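Local coordinates for protein response regulator (Caulobacter vibrioides, PDB 3N0R) that probably regulates the general stress response through a phosphorylatable receiver domain that controls the anti-anti-sigma action of its sigma-like domain, at residues Y37-T42 with T47-V52; S71-L76 with A124-T129; V79-W84 with S116-L121; A173-A178 with K260-E265. The protein carries 1 engineered substitution. All blocks are in the same frame, centred on the assembly; numbering follows the deposited sequence.

Overall arrangement
The contacts illustrate how the chemistry of packing changes with place in a fold. Contacts 1, 2 and 3 lie in the helical sigma-like part and are buried; contact 4, in the receiver domain, is only partly so. Contacts 2 and 3 both pair helix 72-84 with helix 115-125 or the loop that follows it, contact 3 nested between the segments of contact 2, yet one uses a charged stack and the other a water bridge. Contact 1 combines tight backbone packing with a salt bridge, and touches both. Contact 4 rests chiefly on an aromatic ring, its centre about 24 Å from that of contact 1, although Glu265 brings its second segment against Ala124 of contact 2.

Contact 1: Y37-T42 with T47-V52; sequences YARALT and TGDHYV
Arg39 and Gly48 bring two consecutive helices of the sigma2-like region, 31-42 and 45-60, into a tight helical hairpin; the axes of the two short segments approach to 7.6 Å, their N-to-C directions 131° apart. Gly48 has no side chain to hold the backbones apart, and the CA atoms of Arg39 and Gly48 approach to 4.3 Å. Over this close crossing the polar groups are paired with care. The extended Arg39 presents NE and NH2 side-on to a single carboxylate oxygen, making the two hydrogen bonds of a salt bridge: NE meets Asp49 OD1 at 2.9 Å and NH2 meets the same OD1 at 3.0 Å. OD1 lies in the guanidinium plane, while the carboxylate is turned 68° against it. Its other oxygen, OD2, is bonded to Gln45. NH2 is shared, also forming a salt bridge with Glu253 of the receiver domain, while NH1 bonds the carbonyls of Leu246 and Pro254. Thr42, with OG1 set between its backbone N and carbonyl carbon (chi1 66°), returns its hydroxyl to its own helix: OG1 donates to Ala38 O at 2.8 Å, from the face of that carbonyl opposite Thr42 N. The hydroxyl of Thr47 is held by Asp44. Methyls complete the seam: Thr42 CG2 lies 4.1 Å from Tyr51 CE2, and Ala38 CB packs on Val52 CG2 at 4.0 Å.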
loop_
_atom_site.group_PDB
_atom_site.type_symbol
_atom_site.label_atom_id
_atom_site.label_comp_id
_atom_site.label_asym_id
_atom_site.label_seq_id
_atom_site.Cartn_x
_atom_site.Cartn_y
_atom_site.Cartn_z
ATOM N N TYR A 37 1.539 2.775 -3.665
ATOM C CA TYR A 37 1.438 1.486 -4.342
ATOM C C TYR A 37 2.726 0.680 -4.200
ATOM O O TYR A 37 2.700 -0.498 -3.829
ATOM C CB TYR A 37 1.122 1.726 -5.824
ATOM C CG TYR A 37 1.147 0.499 -6.714
ATOM C CD1 TYR A 37 0.180 -0.495 -6.606
ATOM C CD2 TYR A 37 2.119 0.356 -7.692
ATOM C CE1 TYR A 37 0.185 -1.594 -7.445
ATOM C CE2 TYR A 37 2.140 -0.751 -8.532
ATOM C CZ TYR A 37 1.163 -1.718 -8.406
ATOM O OH TYR A 37 1.148 -2.814 -9.230
ATOM N N ALA A 38 3.856 1.302 -4.529
ATOM C CA ALA A 38 5.130 0.597 -4.568
ATOM C C ALA A 38 5.543 0.114 -3.181
ATOM O O ALA A 38 6.094 -0.978 -3.039
ATOM C CB ALA A 38 6.207 1.478 -5.187
ATOM N N ARG A 39 5.298 0.937 -2.166
ATOM C CA ARG A 39 5.576 0.534 -0.792
ATOM C C ARG A 39 4.706 -0.645 -0.376
ATOM O O ARG A 39 5.190 -1.581 0.246
ATOM C CB ARG A 39 5.333 1.695 0.174
ATOM C CG ARG A 39 6.296 2.849 0.027
ATOM C CD ARG A 39 5.998 3.923 1.050
ATOM N NE ARG A 39 6.667 5.172 0.720
ATOM C CZ ARG A 39 6.481 6.311 1.371
ATOM N NH1 ARG A 39 5.683 6.370 2.438
ATOM N NH2 ARG A 39 7.094 7.400 0.941
ATOM N N ALA A 40 3.409 -0.594 -0.690
ATOM C CA ALA A 40 2.509 -1.680 -0.317
ATOM C C ALA A 40 2.837 -2.973 -1.051
ATOM O O ALA A 40 2.692 -4.061 -0.491
ATOM C CB ALA A 40 1.055 -1.281 -0.555
ATOM N N LEU A 41 3.245 -2.851 -2.311
ATOM C CA LEU A 41 3.536 -4.015 -3.131
ATOM C C LEU A 41 4.853 -4.690 -2.716
ATOM O O LEU A 41 4.955 -5.918 -2.711
ATOM C CB LEU A 41 3.587 -3.587 -4.598
ATOM C CG LEU A 41 3.791 -4.718 -5.610
ATOM C CD1 LEU A 41 2.544 -5.591 -5.723
ATOM C CD2 LEU A 41 4.158 -4.131 -6.967
ATOM N N THR A 42 5.857 -3.888 -2.365
ATOM C CA THR A 42 7.181 -4.412 -2.023
ATOM C C THR A 42 7.361 -4.671 -0.525
ATOM O O THR A 42 8.278 -5.399 -0.128
ATOM C CB THR A 42 8.323 -3.471 -2.475
ATOM O OG1 THR A 42 8.258 -2.248 -1.733
ATOM C CG2 THR A 42 8.278 -3.212 -3.979
ATOM N N THR A 47 12.525 0.710 -0.607
ATOM C CA THR A 47 12.473 0.032 -1.903
ATOM C C THR A 47 11.405 0.651 -2.798
ATOM O O THR A 47 11.668 0.986 -3.950
ATOM C CB THR A 47 12.199 -1.473 -1.736
ATOM O OG1 THR A 47 13.227 -2.046 -0.924
ATOM C CG2 THR A 47 12.174 -2.165 -3.088
ATOM N N GLY A 48 10.198 0.815 -2.265
ATOM C CA GLY A 48 9.127 1.380 -3.061
ATOM C C GLY A 48 9.482 2.769 -3.554
ATOM O O GLY A 48 9.298 3.104 -4.723
ATOM N N ASP A 49 10.009 3.591 -2.655
ATOM C CA ASP A 49 10.393 4.954 -3.021
ATOM C C ASP A 49 11.464 4.949 -4.108
ATOM O O ASP A 49 11.426 5.739 -5.057
ATOM C CB ASP A 49 10.931 5.706 -1.809
ATOM C CG ASP A 49 9.849 6.087 -0.815
ATOM O OD1 ASP A 49 8.650 6.014 -1.159
ATOM O OD2 ASP A 49 10.205 6.483 0.319
ATOM N N HIS A 50 12.443 4.066 -3.957
ATOM C CA HIS A 50 13.543 4.003 -4.897
ATOM C C HIS A 50 13.032 3.634 -6.289
ATOM O O HIS A 50 13.440 4.225 -7.294
ATOM C CB HIS A 50 14.565 2.984 -4.418
ATOM C CG HIS A 50 15.810 2.949 -5.244
ATOM N ND1 HIS A 50 16.542 1.799 -5.422
ATOM C CD2 HIS A 50 16.469 3.924 -5.917
ATOM C CE1 HIS A 50 17.597 2.060 -6.177
ATOM N NE2 HIS A 50 17.581 3.346 -6.481
ATOM N N TYR A 51 12.135 2.651 -6.353
ATOM C CA TYR A 51 11.647 2.205 -7.651
ATOM C C TYR A 51 10.901 3.347 -8.352
ATOM O O TYR A 51 11.018 3.527 -9.573
ATOM C CB TYR A 51 10.747 0.973 -7.504
ATOM C CG TYR A 51 11.451 -0.313 -7.110
ATOM C CD1 TYR A 51 12.826 -0.361 -6.879
ATOM C CD2 TYR A 51 10.727 -1.491 -6.979
ATOM C CE1 TYR A 51 13.448 -1.548 -6.527
ATOM C CE2 TYR A 51 11.341 -2.671 -6.623
ATOM C CZ TYR A 51 12.703 -2.695 -6.403
ATOM O OH TYR A 51 13.319 -3.874 -6.040
ATOM N N VAL A 52 10.138 4.120 -7.582
ATOM C CA VAL A 52 9.448 5.262 -8.151
ATOM C C VAL A 52 10.439 6.333 -8.638
ATOM O O VAL A 52 10.279 6.893 -9.726
ATOM C CB VAL A 52 8.443 5.865 -7.154
ATOM C CG1 VAL A 52 7.912 7.203 -7.663
ATOM C CG2 VAL A 52 7.315 4.887 -6.900
#

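Contact 2: S71-L76 with A124-T129; sequences SPRVAL and ALEGFT
Val74 and Phe128 mark the nearest backbones, their CA atoms 8.3 Å apart, where the first turn of helix 72-84 faces the link between helices 115-125 and 130-137. Ser71 is the N-cap of the former helix, its OG accepting from Val74 N at 3.2 Å. In the link, Gly127 takes a positive phi of 76°, taking the chain out of the helix, and Phe128 follows in an extended conformation before Thr129 caps the next helix. Side chains span the gap. In the conformer described, Arg73 sends CG anti to its backbone N (chi1 -167°) and runs out straight until its guanidinium reaches Glu126 end-on: NH1 bonds Glu126 O at 2.9 Å and NH2 the same oxygen at 3.0 Å, the latter on a lone pair in the carbonyl plane. NH2 also forms a salt bridge with Glu126 OE1 at 3.1 Å. The carboxylate itself is shared, OE1 with Tyr77 OH and OE2 with Arg36. Meanwhile one face of the guanidinium lies flat on the Phe128 ring, centres 4.1 Å apart and planes at 23°, an off-centre cation-pi stack. Val74 CG2 touches Phe128 CE1 at 3.7 Å. The contact joins the sigma2-like region to the segment assigned to the sigma-like domain. Held at its edge by the Glu126 carbonyl, with the carboxylate beside it and an aromatic ring over one face, the cation probably has its charge well compensated.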
loop_
_atom_site.group_PDB
_atom_site.type_symbol
_atom_site.label_atom_id
_atom_site.label_comp_id
_atom_site.label_asym_id
_atom_site.label_seq_id
_atom_site.Cartn_x
_atom_site.Cartn_y
_atom_site.Cartn_z
ATOM N N SER A 71 -4.281 8.211 -19.935
ATOM C CA SER A 71 -4.166 9.290 -18.965
ATOM C C SER A 71 -2.754 9.256 -18.395
ATOM O O SER A 71 -2.143 8.189 -18.305
ATOM C CB SER A 71 -5.179 9.118 -17.834
ATOM O OG SER A 71 -4.840 8.007 -17.016
ATOM N N PRO A 72 -2.229 10.420 -18.003
ATOM C CA PRO A 72 -0.883 10.398 -17.422
ATOM C C PRO A 72 -0.762 9.452 -16.225
ATOM O O PRO A 72 0.284 8.824 -16.076
ATOM C CB PRO A 72 -0.667 11.857 -17.007
ATOM C CG PRO A 72 -1.496 12.637 -17.984
ATOM C CD PRO A 72 -2.719 11.794 -18.224
ATOM N N ARG A 73 -1.793 9.333 -15.390
ATOM C CA ARG A 73 -1.695 8.443 -14.236
ATOM C C ARG A 73 -1.521 6.989 -14.683
ATOM O O ARG A 73 -0.616 6.293 -14.221
ATOM C CB ARG A 73 -2.900 8.576 -13.295
ATOM C CG ARG A 73 -2.657 7.892 -11.952
ATOM C CD ARG A 73 -3.920 7.680 -11.120
ATOM N NE ARG A 73 -3.558 7.114 -9.822
ATOM C CZ ARG A 73 -4.344 6.345 -9.074
ATOM N NH1 ARG A 73 -5.568 6.033 -9.482
ATOM N NH2 ARG A 73 -3.897 5.885 -7.913
ATOM N N VAL A 74 -2.380 6.535 -15.586
ATOM C CA VAL A 74 -2.276 5.172 -16.092
ATOM C C VAL A 74 -0.926 4.973 -16.796
ATOM O O VAL A 74 -0.251 3.958 -16.601
ATOM C CB VAL A 74 -3.451 4.818 -17.015
ATOM C CG1 VAL A 74 -3.225 3.483 -17.694
ATOM C CG2 VAL A 74 -4.754 4.817 -16.220
ATOM N N ALA A 75 -0.537 5.942 -17.622
ATOM C CA ALA A 75 0.723 5.852 -18.357
ATOM C C ALA A 75 1.931 5.749 -17.430
ATOM O O ALA A 75 2.881 5.025 -17.721
ATOM C CB ALA A 75 0.880 7.029 -19.303
ATOM N N LEU A 76 1.906 6.488 -16.325
ATOM C CA LEU A 76 2.999 6.445 -15.355
ATOM C C LEU A 76 3.102 5.052 -14.736
ATOM O O LEU A 76 4.195 4.504 -14.608
ATOM C CB LEU A 76 2.764 7.485 -14.261
ATOM C CG LEU A 76 3.696 7.423 -13.045
ATOM C CD1 LEU A 76 5.155 7.561 -13.445
ATOM C CD2 LEU A 76 3.306 8.485 -12.018
ATOM N N ALA A 124 -8.034 -2.298 -5.925
ATOM C CA ALA A 124 -8.510 -2.072 -4.556
ATOM C C ALA A 124 -7.776 -0.952 -3.805
ATOM O O ALA A 124 -8.399 -0.171 -3.091
ATOM C CB ALA A 124 -8.460 -3.373 -3.758
ATOM N N LEU A 125 -6.454 -0.892 -3.923
ATOM C CA LEU A 125 -5.687 0.136 -3.220
ATOM C C LEU A 125 -5.648 1.451 -3.990
ATOM O O LEU A 125 -5.852 2.517 -3.415
ATOM C CB LEU A 125 -4.266 -0.347 -2.913
ATOM C CG LEU A 125 -3.433 0.595 -2.037
ATOM C CD1 LEU A 125 -3.998 0.680 -0.622
ATOM C CD2 LEU A 125 -1.996 0.127 -2.011
ATOM N N GLU A 126 -5.393 1.371 -5.293
ATOM C CA GLU A 126 -5.149 2.567 -6.083
ATOM C C GLU A 126 -6.386 3.098 -6.804
ATOM O O GLU A 126 -6.375 4.213 -7.314
ATOM C CB GLU A 126 -4.009 2.319 -7.069
ATOM C CG GLU A 126 -2.692 2.014 -6.352
ATOM C CD GLU A 126 -2.271 3.137 -5.420
ATOM O OE1 GLU A 126 -2.236 4.289 -5.892
ATOM O OE2 GLU A 126 -1.975 2.884 -4.220
ATOM N N GLY A 127 -7.455 2.307 -6.843
ATOM C CA GLY A 127 -8.708 2.752 -7.424
ATOM C C GLY A 127 -8.782 2.781 -8.938
ATOM O O GLY A 127 -9.675 3.416 -9.493
ATOM N N PHE A 128 -7.876 2.095 -9.627
ATOM C CA PHE A 128 -8.020 1.961 -11.073
ATOM C C PHE A 128 -9.198 1.036 -11.386
ATOM O O PHE A 128 -9.484 0.093 -10.635
ATOM C CB PHE A 128 -6.745 1.383 -11.696
ATOM C CG PHE A 128 -5.589 2.331 -11.716
ATOM C CD1 PHE A 128 -5.615 3.447 -12.531
ATOM C CD2 PHE A 128 -4.463 2.096 -10.937
ATOM C CE1 PHE A 128 -4.544 4.319 -12.566
ATOM C CE2 PHE A 128 -3.392 2.969 -10.971
ATOM C CZ PHE A 128 -3.431 4.081 -11.790
ATOM N N THR A 129 -9.870 1.283 -12.503
ATOM C CA THR A 129 -10.856 0.328 -13.001
ATOM C C THR A 129 -10.122 -0.909 -13.526
ATOM O O THR A 129 -8.920 -0.848 -13.816
ATOM C CB THR A 129 -11.665 0.923 -14.157
ATOM O OG1 THR A 129 -10.796 1.114 -15.278
ATOM C CG2 THR A 129 -12.281 2.249 -13.755
#

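Contact 3: V79-W84 with S116-L121; sequences VFHAIW and SRQAFL
Gln118 and His81 carry this sparse meeting between helices 115-125 and 72-84; the nearest CA atoms of the two segments, those of His81 and Gln118, are 9.5 Å apart. Along the second segment, Arg117 faces elsewhere, toward Glu154 and toward Gln273 and Phe276 of helix 264-277. One residue on, Gln118 points to the other helix. Its chain is extended beyond CG and runs alongside the His81 side chain, the two pointing opposite ways, with amide and ring planes 61° apart. The amide oxygen comes to the ring edge, Gln118 OE1 lying 3.1 Å from His81 CE1. Although His81 ND1 is only 3.4 Å from that oxygen, the angle is too poor for a hydrogen bond, and a water joins them instead, donating to Gln118 OE1 at 2.7 Å and lying 3.1 Å from His81 ND1 in the ring plane. The outer polar atoms have partners too: Gln118 NE2 bonds Ala113 O, which settles the rotation of the amide, and His81 NE2 pairs with Tyr37 OH. Next, Ala119 and Phe120 face helix 141-156. A buried polar pair that makes no direct hydrogen bond can thus be linked through a water, while the two flanking bonds help to fix both ring and amide.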
loop_
_atom_site.group_PDB
_atom_site.type_symbol
_atom_site.label_atom_id
_atom_site.label_comp_id
_atom_site.label_asym_id
_atom_site.label_seq_id
_atom_site.Cartn_x
_atom_site.Cartn_y
_atom_site.Cartn_z
ATOM N N VAL A 79 4.626 2.615 -17.206
ATOM C CA VAL A 79 6.079 2.757 -17.248
ATOM C C VAL A 79 6.729 2.071 -16.041
ATOM O O VAL A 79 7.715 1.347 -16.181
ATOM C CB VAL A 79 6.479 4.245 -17.342
ATOM C CG1 VAL A 79 7.935 4.444 -16.958
ATOM C CG2 VAL A 79 6.197 4.757 -18.759
ATOM N N PHE A 80 6.170 2.297 -14.854
ATOM C CA PHE A 80 6.680 1.656 -13.645
ATOM C C PHE A 80 6.696 0.131 -13.808
ATOM O O PHE A 80 7.669 -0.534 -13.464
ATOM C CB PHE A 80 5.805 2.058 -12.459
ATOM C CG PHE A 80 6.272 1.503 -11.140
ATOM C CD1 PHE A 80 5.884 0.232 -10.733
ATOM C CD2 PHE A 80 7.107 2.241 -10.309
ATOM C CE1 PHE A 80 6.305 -0.284 -9.522
ATOM C CE2 PHE A 80 7.525 1.735 -9.085
ATOM C CZ PHE A 80 7.143 0.471 -8.696
ATOM N N HIS A 81 5.616 -0.417 -14.364
ATOM C CA HIS A 81 5.530 -1.855 -14.589
ATOM C C HIS A 81 6.510 -2.368 -15.641
ATOM O O HIS A 81 7.043 -3.467 -15.511
ATOM C CB HIS A 81 4.098 -2.239 -14.943
ATOM C CG HIS A 81 3.232 -2.444 -13.747
ATOM N ND1 HIS A 81 2.702 -3.678 -13.443
ATOM C CD2 HIS A 81 2.833 -1.605 -12.760
ATOM C CE1 HIS A 81 2.007 -3.595 -12.323
ATOM N NE2 HIS A 81 2.083 -2.355 -11.874
ATOM N N ALA A 82 6.736 -1.589 -16.695
ATOM C CA ALA A 82 7.726 -1.961 -17.712
ATOM C C ALA A 82 9.127 -2.063 -17.103
ATOM O O ALA A 82 9.892 -2.981 -17.415
ATOM C CB ALA A 82 7.719 -0.950 -18.866
ATOM N N ILE A 83 9.463 -1.108 -16.239
ATOM C CA ILE A 83 10.781 -1.086 -15.624
ATOM C C ILE A 83 10.954 -2.209 -14.603
ATOM O O ILE A 83 11.965 -2.907 -14.632
ATOM C CB ILE A 83 11.083 0.278 -14.964
ATOM C CG1 ILE A 83 11.138 1.378 -16.032
ATOM C CG2 ILE A 83 12.386 0.223 -14.187
ATOM C CD1 ILE A 83 11.155 2.799 -15.469
ATOM N N TRP A 84 9.963 -2.391 -13.724
ATOM C CA TRP A 84 10.150 -3.213 -12.530
ATOM C C TRP A 84 9.447 -4.563 -12.510
ATOM O O TRP A 84 9.893 -5.461 -11.795
ATOM C CB TRP A 84 9.752 -2.425 -11.268
ATOM C CG TRP A 84 10.603 -1.217 -11.037
ATOM C CD1 TRP A 84 10.244 0.094 -11.202
ATOM C CD2 TRP A 84 11.970 -1.213 -10.623
ATOM N NE1 TRP A 84 11.316 0.909 -10.922
ATOM C CE2 TRP A 84 12.389 0.129 -10.564
ATOM C CE3 TRP A 84 12.885 -2.222 -10.303
ATOM C CZ2 TRP A 84 13.686 0.490 -10.188
ATOM C CZ3 TRP A 84 14.173 -1.864 -9.938
ATOM C CH2 TRP A 84 14.562 -0.522 -9.884
ATOM N N SER A 116 -1.075 -11.375 -9.849
ATOM C CA SER A 116 -2.379 -11.354 -9.186
ATOM C C SER A 116 -2.439 -10.253 -8.130
ATOM O O SER A 116 -3.429 -9.527 -8.020
ATOM C CB SER A 116 -2.678 -12.707 -8.546
ATOM O OG SER A 116 -1.621 -13.085 -7.682
ATOM N N ARG A 117 -1.374 -10.133 -7.348
ATOM C CA ARG A 117 -1.346 -9.139 -6.284
ATOM C C ARG A 117 -1.245 -7.717 -6.836
ATOM O O ARG A 117 -1.860 -6.791 -6.300
ATOM C CB ARG A 117 -0.200 -9.416 -5.316
ATOM C CG ARG A 117 -0.316 -8.661 -4.017
ATOM C CD ARG A 117 -1.584 -9.015 -3.228
ATOM N NE ARG A 117 -1.703 -10.444 -2.944
ATOM C CZ ARG A 117 -1.544 -11.001 -1.742
ATOM N NH1 ARG A 117 -1.259 -10.260 -0.675
ATOM N NH2 ARG A 117 -1.687 -12.314 -1.606
ATOM N N GLN A 118 -0.506 -7.551 -7.929
ATOM C CA GLN A 118 -0.462 -6.270 -8.613
ATOM C C GLN A 118 -1.868 -5.863 -9.053
ATOM O O GLN A 118 -2.287 -4.739 -8.817
ATOM C CB GLN A 118 0.454 -6.354 -9.831
ATOM C CG GLN A 118 1.897 -6.666 -9.503
ATOM C CD GLN A 118 2.659 -7.102 -10.729
ATOM O OE1 GLN A 118 2.400 -6.617 -11.827
ATOM N NE2 GLN A 118 3.593 -8.031 -10.558
ATOM N N ALA A 119 -2.589 -6.775 -9.699
ATOM C CA ALA A 119 -3.928 -6.467 -10.197
ATOM C C ALA A 119 -4.857 -6.059 -9.051
ATOM O O ALA A 119 -5.632 -5.104 -9.155
ATOM C CB ALA A 119 -4.509 -7.649 -10.956
ATOM N N PHE A 120 -4.769 -6.787 -7.944
ATOM C CA PHE A 120 -5.577 -6.473 -6.792
ATOM C C PHE A 120 -5.225 -5.112 -6.195
ATOM O O PHE A 120 -6.106 -4.313 -5.894
ATOM C CB PHE A 120 -5.432 -7.562 -5.731
ATOM C CG PHE A 120 -6.293 -7.332 -4.544
ATOM C CD1 PHE A 120 -7.640 -7.678 -4.568
ATOM C CD2 PHE A 120 -5.778 -6.730 -3.409
ATOM C CE1 PHE A 120 -8.448 -7.437 -3.481
ATOM C CE2 PHE A 120 -6.587 -6.487 -2.320
ATOM C CZ PHE A 120 -7.920 -6.844 -2.360
ATOM N N LEU A 121 -3.939 -4.827 -6.027
ATOM C CA LEU A 121 -3.584 -3.522 -5.480
ATOM C C LEU A 121 -3.935 -2.364 -6.425
ATOM O O LEU A 121 -4.377 -1.302 -5.971
ATOM C CB LEU A 121 -2.114 -3.457 -5.079
ATOM C CG LEU A 121 -1.707 -4.375 -3.923
ATOM C CD1 LEU A 121 -0.248 -4.115 -3.568
ATOM C CD2 LEU A 121 -2.597 -4.194 -2.695
HETATM O O HOH W 1 3.273 -6.596 -14.354
#

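Contact 4: A173-A178 with K260-E265; sequences AADIEA and KPFQPE
Phe262 sets its ring against helix 170-182 in two ways at once, meeting Ile176 with a face and Asp175 with an edge. In the conformer of Ile176 described, chi1 of -165° directs CG1 and the bend at chi2 (63°) then sets CD1 over the ring, 4.2 Å from the centroid of Phe262 and only 11° off its normal, a well-centred CH-pi contact. Lower on the same side chain, Ile176 CB touches Phe262 CE2 at 3.8 Å. The methylene of Asp175 arrives in the plane of the ring instead, CB standing 3.7 Å from Phe262 CD2. The carboxylate of Asp175 does not bond the second segment directly: a water donates to Asp175 OD2 at 2.9 Å and accepts from Phe262 N at 3.0 Å, linking the carboxylate to the backbone of the residue that carries the ring. Ile172 and Leu179, from neighbouring turns of the helix, also pack on Phe262. Just before it, the chain passes through a cis peptide at Pro261, while Lys260 forms salt bridges with Glu169 and with Asp212, the predicted phosphorylation site, unmodified here. Strand 257-259, this lysine and cis-proline, and the helix beginning at Pro264 form the final strand-to-helix connection of the receiver fold, packed here against that domain's first helix.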
loop_
_atom_site.group_PDB
_atom_site.type_symbol
_atom_site.label_atom_id
_atom_site.label_comp_id
_atom_site.label_asym_id
_atom_site.label_seq_id
_atom_site.Cartn_x
_atom_site.Cartn_y
_atom_site.Cartn_z
ATOM N N ALA A 173 -13.071 5.993 14.425
ATOM C CA ALA A 173 -12.717 4.800 15.186
ATOM C C ALA A 173 -13.753 3.705 14.967
ATOM O O ALA A 173 -13.410 2.538 14.745
ATOM C CB ALA A 173 -12.602 5.134 16.670
ATOM N N ALA A 174 -15.026 4.073 15.033
ATOM C CA ALA A 174 -16.104 3.105 14.839
ATOM C C ALA A 174 -16.121 2.565 13.409
ATOM O O ALA A 174 -16.377 1.375 13.201
ATOM C CB ALA A 174 -17.439 3.727 15.188
ATOM N N ASP A 175 -15.853 3.431 12.431
ATOM C CA ASP A 175 -15.827 3.021 11.031
ATOM C C ASP A 175 -14.734 1.986 10.812
ATOM O O ASP A 175 -14.950 0.977 10.136
ATOM C CB ASP A 175 -15.508 4.193 10.100
ATOM C CG ASP A 175 -16.662 5.150 9.893
ATOM O OD1 ASP A 175 -17.820 4.830 10.232
ATOM O OD2 ASP A 175 -16.393 6.247 9.354
ATOM N N ILE A 176 -13.536 2.245 11.334
ATOM C CA ILE A 176 -12.450 1.313 11.093
ATOM C C ILE A 176 -12.656 -0.003 11.856
ATOM O O ILE A 176 -12.336 -1.066 11.337
ATOM C CB ILE A 176 -11.043 1.951 11.302
ATOM C CG1 ILE A 176 -9.951 1.061 10.698
ATOM C CG2 ILE A 176 -10.761 2.206 12.752
ATOM C CD1 ILE A 176 -10.048 0.881 9.194
ATOM N N GLU A 177 -13.224 0.058 13.060
ATOM C CA GLU A 177 -13.565 -1.175 13.768
ATOM C C GLU A 177 -14.519 -2.029 12.928
ATOM O O GLU A 177 -14.369 -3.251 12.836
ATOM C CB GLU A 177 -14.196 -0.882 15.136
ATOM C CG GLU A 177 -14.637 -2.141 15.905
ATOM C CD GLU A 177 -16.057 -2.595 15.559
ATOM O OE1 GLU A 177 -16.838 -1.797 14.993
ATOM O OE2 GLU A 177 -16.401 -3.764 15.845
ATOM N N ALA A 178 -15.499 -1.382 12.305
ATOM C CA ALA A 178 -16.479 -2.111 11.511
ATOM C C ALA A 178 -15.812 -2.788 10.322
ATOM O O ALA A 178 -16.084 -3.952 10.024
ATOM C CB ALA A 178 -17.583 -1.180 11.043
ATOM N N LYS A 260 -8.447 8.414 5.709
ATOM C CA LYS A 260 -9.785 8.673 6.244
ATOM C C LYS A 260 -10.318 9.933 5.552
ATOM O O LYS A 260 -9.556 10.862 5.307
ATOM C CB LYS A 260 -9.743 8.849 7.769
ATOM C CG LYS A 260 -8.805 9.955 8.248
ATOM C CD LYS A 260 -8.911 10.208 9.751
ATOM C CE LYS A 260 -7.946 11.305 10.178
ATOM N NZ LYS A 260 -8.052 11.623 11.630
ATOM N N PRO A 261 -11.621 9.965 5.204
ATOM C CA PRO A 261 -12.624 8.908 5.403
ATOM C C PRO A 261 -12.340 7.667 4.555
ATOM O O PRO A 261 -11.713 7.762 3.502
ATOM C CB PRO A 261 -13.927 9.573 4.951
ATOM C CG PRO A 261 -13.498 10.604 3.966
ATOM C CD PRO A 261 -12.173 11.115 4.462
ATOM N N PHE A 262 -12.828 6.518 5.011
ATOM C CA PHE A 262 -12.423 5.234 4.457
ATOM C C PHE A 262 -13.186 4.820 3.212
ATOM O O PHE A 262 -14.402 4.933 3.151
ATOM C CB PHE A 262 -12.553 4.146 5.528
ATOM C CG PHE A 262 -11.815 4.466 6.793
ATOM C CD1 PHE A 262 -10.442 4.608 6.781
ATOM C CD2 PHE A 262 -12.496 4.651 7.985
ATOM C CE1 PHE A 262 -9.747 4.913 7.943
ATOM C CE2 PHE A 262 -11.811 4.957 9.157
ATOM C CZ PHE A 262 -10.430 5.094 9.130
ATOM N N GLN A 263 -12.451 4.323 2.225
ATOM C CA GLN A 263 -13.042 3.538 1.153
ATOM C C GLN A 263 -12.704 2.103 1.501
ATOM O O GLN A 263 -11.530 1.764 1.599
ATOM C CB GLN A 263 -12.440 3.910 -0.198
ATOM C CG GLN A 263 -12.959 5.219 -0.756
ATOM C CD GLN A 263 -12.457 5.487 -2.158
ATOM O OE1 GLN A 263 -11.252 5.602 -2.388
ATOM N NE2 GLN A 263 -13.381 5.578 -3.111
ATOM N N PRO A 264 -13.727 1.261 1.711
ATOM C CA PRO A 264 -13.525 -0.096 2.237
ATOM C C PRO A 264 -12.475 -0.934 1.510
ATOM O O PRO A 264 -11.707 -1.620 2.178
ATOM C CB PRO A 264 -14.911 -0.733 2.102
ATOM C CG PRO A 264 -15.848 0.414 2.215
ATOM C CD PRO A 264 -15.158 1.573 1.540
ATOM N N GLU A 265 -12.437 -0.900 0.183
ATOM C CA GLU A 265 -11.502 -1.762 -0.530
ATOM C C GLU A 265 -10.054 -1.386 -0.258
ATOM O O GLU A 265 -9.177 -2.247 -0.292
ATOM C CB GLU A 265 -11.788 -1.775 -2.033
ATOM C CG GLU A 265 -13.024 -2.583 -2.423
ATOM C CD GLU A 265 -12.815 -4.088 -2.267
ATOM O OE1 GLU A 265 -12.136 -4.689 -3.130
ATOM O OE2 GLU A 265 -13.335 -4.673 -1.290
HETATM O O HOH W 2 -14.838 7.104 7.098
#